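Local coordinates for protein putative exonuclease (Eubacterium rectale, PDB 3L0A) that binds zinc and is a PDDEXK-like protein that probably acts as a hydrolase, perhaps an exonuclease, at residues Ala148-Asp152 with Asp203-Ile207; Phe107-Met111 with Phe192-Ala196. Numbering follows the deposited sequence.

Contact 1: residues Ala148-Asp152 with Asp203-Ile207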
ATOM      1  N   ALA A 148      -6.061 -11.168  -8.042  1.00 21.30           N
ATOM      2  CA  ALA A 148      -5.462 -11.028  -6.708  1.00 20.84           C
ATOM      3  C   ALA A 148      -6.314 -11.687  -5.638  1.00 20.72           C
ATOM      4  O   ALA A 148      -5.800 -12.386  -4.721  1.00 21.35           O
ATOM      5  CB  ALA A 148      -5.214  -9.487  -6.360  1.00 21.35           C
ATOM      6  N   SER A 149      -7.619 -11.482  -5.751  1.00 20.96           N
ATOM      7  CA  SER A 149      -8.600 -11.983  -4.781  1.00 21.58           C
ATOM      8  C   SER A 149      -9.967 -12.244  -5.375  1.00 20.86           C
ATOM      9  O   SER A 149     -10.479 -11.446  -6.163  1.00 20.65           O
ATOM     10  CB  SER A 149      -8.793 -10.968  -3.629  1.00 22.32           C
ATOM     11  OG  SER A 149      -9.363 -11.609  -2.478  1.00 23.32           O
ATOM     12  N   ILE A 150     -10.559 -13.372  -4.959  1.00 20.36           N
ATOM     13  CA  ILE A 150     -11.955 -13.704  -5.191  1.00 20.20           C
ATOM     14  C   ILE A 150     -12.888 -13.115  -4.123  1.00 21.05           C
ATOM     15  O   ILE A 150     -13.964 -12.629  -4.435  1.00 20.86           O
ATOM     16  CB  ILE A 150     -12.136 -15.251  -5.172  1.00 19.89           C
ATOM     17  CG1 ILE A 150     -11.489 -15.888  -6.421  1.00 18.09           C
ATOM     18  CG2 ILE A 150     -13.576 -15.608  -5.038  1.00 19.07           C
ATOM     19  CD1 ILE A 150     -11.351 -17.418  -6.352  1.00 17.41           C
ATOM     20  N   THR A 151     -12.480 -13.174  -2.854  1.00 22.86           N
ATOM     21  CA  THR A 151     -13.352 -12.788  -1.720  1.00 23.31           C
ATOM     22  C   THR A 151     -13.357 -11.303  -1.342  1.00 24.33           C
ATOM     23  O   THR A 151     -14.275 -10.854  -0.651  1.00 24.51           O
ATOM     24  CB  THR A 151     -12.950 -13.547  -0.467  1.00 23.00           C
ATOM     25  OG1 THR A 151     -11.550 -13.381  -0.300  1.00 21.26           O
ATOM     26  CG2 THR A 151     -13.259 -15.026  -0.624  1.00 23.60           C
ATOM     27  N   ASP A 152     -12.340 -10.546  -1.765  1.00 25.57           N
ATOM     28  CA  ASP A 152     -12.280  -9.127  -1.450  1.00 25.56           C
ATOM     29  C   ASP A 152     -13.425  -8.377  -2.091  1.00 25.66           C
ATOM     30  O   ASP A 152     -13.671  -8.507  -3.297  1.00 24.20           O
ATOM     31  CB  ASP A 152     -10.962  -8.496  -1.872  1.00 26.64           C
ATOM     32  CG  ASP A 152      -9.813  -8.738  -0.852  1.00 28.95           C
ATOM     33  OD1 ASP A 152      -9.980  -9.329   0.241  1.00 34.09           O
ATOM     34  OD2 ASP A 152      -8.700  -8.324  -1.170  1.00 34.87           O
ATOM     35  N   ASP A 203      -6.401 -19.423  -4.004  1.00 22.82           N
ATOM     36  CA  ASP A 203      -7.822 -19.661  -3.777  1.00 23.86           C
ATOM     37  C   ASP A 203      -8.410 -20.107  -5.093  1.00 23.09           C
ATOM     38  O   ASP A 203      -8.223 -19.422  -6.074  1.00 24.28           O
ATOM     39  CB  ASP A 203      -8.464 -18.324  -3.378  1.00 24.09           C
ATOM     40  CG  ASP A 203      -9.769 -18.469  -2.623  1.00 24.93           C
ATOM     41  OD1 ASP A 203     -10.075 -19.547  -2.129  1.00 25.24           O
ATOM     42  OD2 ASP A 203     -10.485 -17.457  -2.506  1.00 27.91           O
ATOM     43  N   ILE A 204      -9.117 -21.226  -5.134  1.00 22.44           N
ATOM     44  CA  ILE A 204      -9.847 -21.637  -6.338  1.00 21.62           C
ATOM     45  C   ILE A 204     -11.358 -21.771  -6.085  1.00 21.59           C
ATOM     46  O   ILE A 204     -11.756 -22.355  -5.047  1.00 21.56           O
ATOM     47  CB  ILE A 204      -9.347 -23.015  -6.947  1.00 21.69           C
ATOM     48  CG1 ILE A 204      -9.797 -24.211  -6.084  1.00 20.98           C
ATOM     49  CG2 ILE A 204      -7.829 -22.994  -7.207  1.00 23.10           C
ATOM     50  CD1 ILE A 204      -9.144 -25.529  -6.411  1.00 14.01           C
ATOM     51  N   ARG A 205     -12.163 -21.287  -7.060  1.00 20.84           N
ATOM     52  CA  ARG A 205     -13.634 -21.337  -7.051  1.00 20.50           C
ATOM     53  C   ARG A 205     -14.186 -21.377  -8.463  1.00 20.01           C
ATOM     54  O   ARG A 205     -13.671 -20.694  -9.345  1.00 20.60           O
ATOM     55  CB  ARG A 205     -14.241 -20.058  -6.435  1.00 20.34           C
ATOM     56  CG  ARG A 205     -14.049 -19.824  -4.966  1.00 19.38           C
ATOM     57  CD  ARG A 205     -14.629 -20.882  -4.121  1.00 22.74           C
ATOM     58  NE  ARG A 205     -14.431 -20.593  -2.697  1.00 24.23           N
ATOM     59  CZ  ARG A 205     -14.936 -21.354  -1.719  1.00 25.74           C
ATOM     60  NH1 ARG A 205     -15.656 -22.438  -2.002  1.00 26.50           N
ATOM     61  NH2 ARG A 205     -14.731 -21.032  -0.448  1.00 24.70           N
ATOM     62  N   ILE A 206     -15.276 -22.112  -8.649  1.00 19.57           N
ATOM     63  CA  ILE A 206     -16.183 -21.947  -9.789  1.00 19.13           C
ATOM     64  C   ILE A 206     -17.331 -21.039  -9.349  1.00 19.69           C
ATOM     65  O   ILE A 206     -18.022 -21.351  -8.382  1.00 22.33           O
ATOM     66  CB  ILE A 206     -16.748 -23.313 -10.249  1.00 18.84           C
ATOM     67  CG1 ILE A 206     -15.646 -24.187 -10.857  1.00 17.85           C
ATOM     68  CG2 ILE A 206     -17.803 -23.127 -11.314  1.00 19.13           C
ATOM     69  CD1 ILE A 206     -14.792 -23.458 -12.020  1.00 15.19           C
ATOM     70  N   ILE A 207     -17.531 -19.896 -10.010  1.00 20.01           N
ATOM     71  CA  ILE A 207     -18.578 -18.955  -9.608  1.00 18.99           C
ATOM     72  C   ILE A 207     -19.645 -18.813 -10.707  1.00 18.57           C
ATOM     73  O   ILE A 207     -19.350 -18.307 -11.790  1.00 18.78           O
ATOM     74  CB  ILE A 207     -18.003 -17.587  -9.323  1.00 19.22           C
ATOM     75  CG1 ILE A 207     -16.869 -17.691  -8.307  1.00 20.62           C
ATOM     76  CG2 ILE A 207     -19.101 -16.607  -8.809  1.00 17.70           C
ATOM     77  CD1 ILE A 207     -15.656 -16.927  -8.652  1.00 17.42           C
TER
HETATM   78  O   HOH W   1      -9.647 -15.159  -2.819  1.00 18.37           O
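Asp203, just ahead of strand 204-209, meets the loop that follows strand 140-147 through a bridging water. The water accepts from Ile150 N at 2.9 Å and donates to Asp203 OD2 at 2.5 Å; no direct hydrogen bond joins the segments. Asp203 OD1 makes a salt bridge with Arg251 of the second subunit, so this carboxylate serves both the loop and the interface. Asp203 O lies 3.7 Å from Ile150 CD1. Ile204 turns its CA-to-CB bond away, and Arg205 brings CG to 3.9 Å from the same Ile150 CD1. Ile206 faces the other side of the sheet, whereas Ile207 again points toward the loop, its CD1 4.4 Å from Ile150 CG2. The loop thus packs on an edge strand of the mixed sheet in this PDDEXK-like domain, where Ile207 pairs in a parallel ladder with a strand of the second subunit. In the loop, Asp152 N donates to Ser149 OG at 3.2 Å, an ST motif. Apart from the water bridge, contact between the segments is mostly van der Waals packing by Ile150, with a minor share from Thr151.

Contact 2: residues Phe107-Met111 with Phe192-Ala196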
ATOM      1  N   PHE A 107     -12.975 -28.501 -10.891  1.00 21.76           N
ATOM      2  CA  PHE A 107     -12.563 -27.312 -11.623  1.00 21.42           C
ATOM      3  C   PHE A 107     -12.187 -27.741 -13.028  1.00 21.15           C
ATOM      4  O   PHE A 107     -12.651 -27.148 -14.001  1.00 20.50           O
ATOM      5  CB  PHE A 107     -11.396 -26.636 -10.900  1.00 20.78           C
ATOM      6  CG  PHE A 107     -11.041 -25.196 -11.388  1.00 20.45           C
ATOM      7  CD1 PHE A 107     -10.598 -24.944 -12.682  1.00 19.62           C
ATOM      8  CD2 PHE A 107     -11.105 -24.119 -10.503  1.00 19.44           C
ATOM      9  CE1 PHE A 107     -10.243 -23.659 -13.090  1.00 20.21           C
ATOM     10  CE2 PHE A 107     -10.740 -22.828 -10.894  1.00 17.58           C
ATOM     11  CZ  PHE A 107     -10.311 -22.602 -12.175  1.00 18.99           C
HETATM   12  N   MSE A 108     -11.389 -28.800 -13.154  1.00 21.62           N
HETATM   13  CA  MSE A 108     -10.999 -29.265 -14.511  1.00 21.80           C
HETATM   14  C   MSE A 108     -12.225 -29.615 -15.380  1.00 22.10           C
HETATM   15  O   MSE A 108     -12.143 -29.575 -16.582  1.00 24.29           O
HETATM   16  CB  MSE A 108      -9.989 -30.432 -14.484  1.00 20.87           C
HETATM   17  CG  MSE A 108      -8.563 -30.034 -14.121  1.00 21.10           C
HETATM   18 SE   MSE A 108      -7.868 -28.565 -15.125  0.75 19.32          SE
HETATM   19  CE  MSE A 108      -7.406 -29.511 -16.730  1.00 23.32           C
ATOM     20  N   LYS A 109     -13.371 -29.934 -14.816  1.00 22.23           N
ATOM     21  CA  LYS A 109     -14.509 -30.246 -15.676  1.00 22.53           C
ATOM     22  C   LYS A 109     -15.020 -29.001 -16.362  1.00 21.49           C
ATOM     23  O   LYS A 109     -15.512 -29.073 -17.473  1.00 22.15           O
ATOM     24  CB  LYS A 109     -15.653 -30.916 -14.913  1.00 22.44           C
ATOM     25  CG  LYS A 109     -15.386 -32.325 -14.417  1.00 25.24           C
ATOM     26  CD  LYS A 109     -16.375 -32.660 -13.253  1.00 26.94           C
ATOM     27  CE  LYS A 109     -16.336 -34.146 -12.767  1.00 29.33           C
ATOM     28  NZ  LYS A 109     -17.086 -34.298 -11.463  1.00 29.15           N
ATOM     29  N   TYR A 110     -14.930 -27.855 -15.708  1.00 21.27           N
ATOM     30  CA  TYR A 110     -15.433 -26.620 -16.333  1.00 20.58           C
ATOM     31  C   TYR A 110     -14.454 -26.142 -17.408  1.00 20.21           C
ATOM     32  O   TYR A 110     -14.832 -25.427 -18.355  1.00 18.99           O
ATOM     33  CB  TYR A 110     -15.682 -25.545 -15.303  1.00 20.30           C
ATOM     34  CG  TYR A 110     -16.919 -25.733 -14.532  1.00 20.27           C
ATOM     35  CD1 TYR A 110     -16.987 -26.686 -13.530  1.00 21.89           C
ATOM     36  CD2 TYR A 110     -18.055 -24.962 -14.778  1.00 20.73           C
ATOM     37  CE1 TYR A 110     -18.149 -26.880 -12.804  1.00 20.49           C
ATOM     38  CE2 TYR A 110     -19.223 -25.155 -14.045  1.00 21.98           C
ATOM     39  CZ  TYR A 110     -19.264 -26.119 -13.065  1.00 21.73           C
ATOM     40  OH  TYR A 110     -20.415 -26.340 -12.329  1.00 21.20           O
HETATM   41  N   MSE A 111     -13.200 -26.570 -17.265  1.00 19.96           N
HETATM   42  CA  MSE A 111     -12.182 -26.209 -18.208  1.00 20.14           C
HETATM   43  C   MSE A 111     -12.158 -27.190 -19.374  1.00 20.79           C
HETATM   44  O   MSE A 111     -11.307 -27.065 -20.247  1.00 21.05           O
HETATM   45  CB  MSE A 111     -10.812 -26.172 -17.531  1.00 19.44           C
HETATM   46  CG  MSE A 111     -10.709 -25.134 -16.491  1.00 19.78           C
HETATM   47 SE   MSE A 111     -10.953 -23.328 -17.240  0.75 14.96          SE
HETATM   48  CE  MSE A 111      -9.786 -23.324 -18.790  1.00 18.96           C
ATOM     49  N   PHE A 192     -20.179 -19.181 -15.978  1.00 19.55           N
ATOM     50  CA  PHE A 192     -19.316 -19.437 -14.836  1.00 19.63           C
ATOM     51  C   PHE A 192     -17.943 -18.803 -15.048  1.00 19.51           C
ATOM     52  O   PHE A 192     -17.371 -18.886 -16.141  1.00 20.54           O
ATOM     53  CB  PHE A 192     -19.096 -20.927 -14.686  1.00 19.85           C
ATOM     54  CG  PHE A 192     -20.354 -21.726 -14.484  1.00 19.91           C
ATOM     55  CD1 PHE A 192     -21.049 -22.239 -15.573  1.00 18.16           C
ATOM     56  CD2 PHE A 192     -20.822 -21.997 -13.195  1.00 20.37           C
ATOM     57  CE1 PHE A 192     -22.222 -22.987 -15.386  1.00 18.83           C
ATOM     58  CE2 PHE A 192     -21.972 -22.783 -12.998  1.00 20.12           C
ATOM     59  CZ  PHE A 192     -22.674 -23.269 -14.104  1.00 18.74           C
ATOM     60  N   ILE A 193     -17.435 -18.171 -13.999  1.00 18.66           N
ATOM     61  CA  ILE A 193     -16.049 -17.741 -13.910  1.00 18.01           C
ATOM     62  C   ILE A 193     -15.273 -18.783 -13.143  1.00 18.10           C
ATOM     63  O   ILE A 193     -15.669 -19.204 -12.044  1.00 17.79           O
ATOM     64  CB  ILE A 193     -15.943 -16.375 -13.215  1.00 18.31           C
ATOM     65  CG1 ILE A 193     -16.509 -15.288 -14.149  1.00 17.41           C
ATOM     66  CG2 ILE A 193     -14.491 -16.070 -12.839  1.00 16.52           C
ATOM     67  CD1 ILE A 193     -16.877 -13.980 -13.460  1.00 18.74           C
ATOM     68  N   ALA A 194     -14.195 -19.266 -13.744  1.00 17.93           N
ATOM     69  CA  ALA A 194     -13.345 -20.241 -13.083  1.00 17.65           C
ATOM     70  C   ALA A 194     -12.186 -19.422 -12.538  1.00 17.98           C
ATOM     71  O   ALA A 194     -11.237 -19.122 -13.263  1.00 18.67           O
ATOM     72  CB  ALA A 194     -12.866 -21.323 -14.085  1.00 17.20           C
ATOM     73  N   GLY A 195     -12.282 -19.010 -11.279  1.00 17.88           N
ATOM     74  CA  GLY A 195     -11.297 -18.130 -10.696  1.00 17.97           C
ATOM     75  C   GLY A 195     -10.176 -18.809  -9.926  1.00 18.61           C
ATOM     76  O   GLY A 195     -10.422 -19.775  -9.155  1.00 17.62           O
ATOM     77  N   ALA A 196      -8.954 -18.287 -10.098  1.00 18.15           N
ATOM     78  CA  ALA A 196      -7.807 -18.679  -9.277  1.00 18.28           C
ATOM     79  C   ALA A 196      -7.089 -17.425  -8.882  1.00 19.39           C
ATOM     80  O   ALA A 196      -7.101 -16.465  -9.630  1.00 17.86           O
ATOM     81  CB  ALA A 196      -6.887 -19.612 -10.034  1.00 18.86           C
TER
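Phe107 adopts a t rotamer (chi1 -168°) that carries its ring across from helix 105-110 to strand 191-197, although its CA-to-CB bond runs sideways. Phe107 CZ reaches Ala194 CB at 3.4 Å, and the ring edge lies close to the backbone of Gly195, with Phe107 CE2 3.5 Å from Gly195 O. One helical turn on, Tyr110 takes the m rotamer and sets the edge of its ring against one face of Phe192, itself m: an edge-to-face pair with centroids 4.9 Å apart, planes at 68°, and Tyr110 CE2 3.6 Å from Phe192 CG. The helix thus packs on one face of the mixed sheet of this PDDEXK-like domain, where 191-197 runs between strands 140-147 and 204-209; Phe192 and Ala194, two residues apart, point to the helix, and Gly195 presents no side chain. Selenomethionine Met111 folds through three m torsions, bringing SE to 4.2 Å from Ala194 CB. The Tyr110 hydroxyl is hydrogen-bonded to that of Tyr106, and Pro256 of the second subunit packs on both Tyr110 and Phe192.

Contacts 1 and 2 lie about 11 Å apart between centres and meet through adjacent antiparallel strands, 191-197 and 204-209. Probable backbone hydrogen bonds link them directly: Ile207 N to Ile193 O at 2.8 Å and Gly195 N to Arg205 O at 2.9 Å. Along strand 204-209 side chains alternate: Arg205 and Ile207 point toward the loop of contact 1, while Ile206 points away and packs against contact 2, its CD1 3.5 Å from Ala194 CB and its CG2 3.7 Å from Tyr110 CE2. Both contacts touch the second subunit. The Tyr110 side chain is about 4 Å from a bound PE4, probably from the crystallisation liquor; the cysteine-coordinated zinc lies away from both contacts.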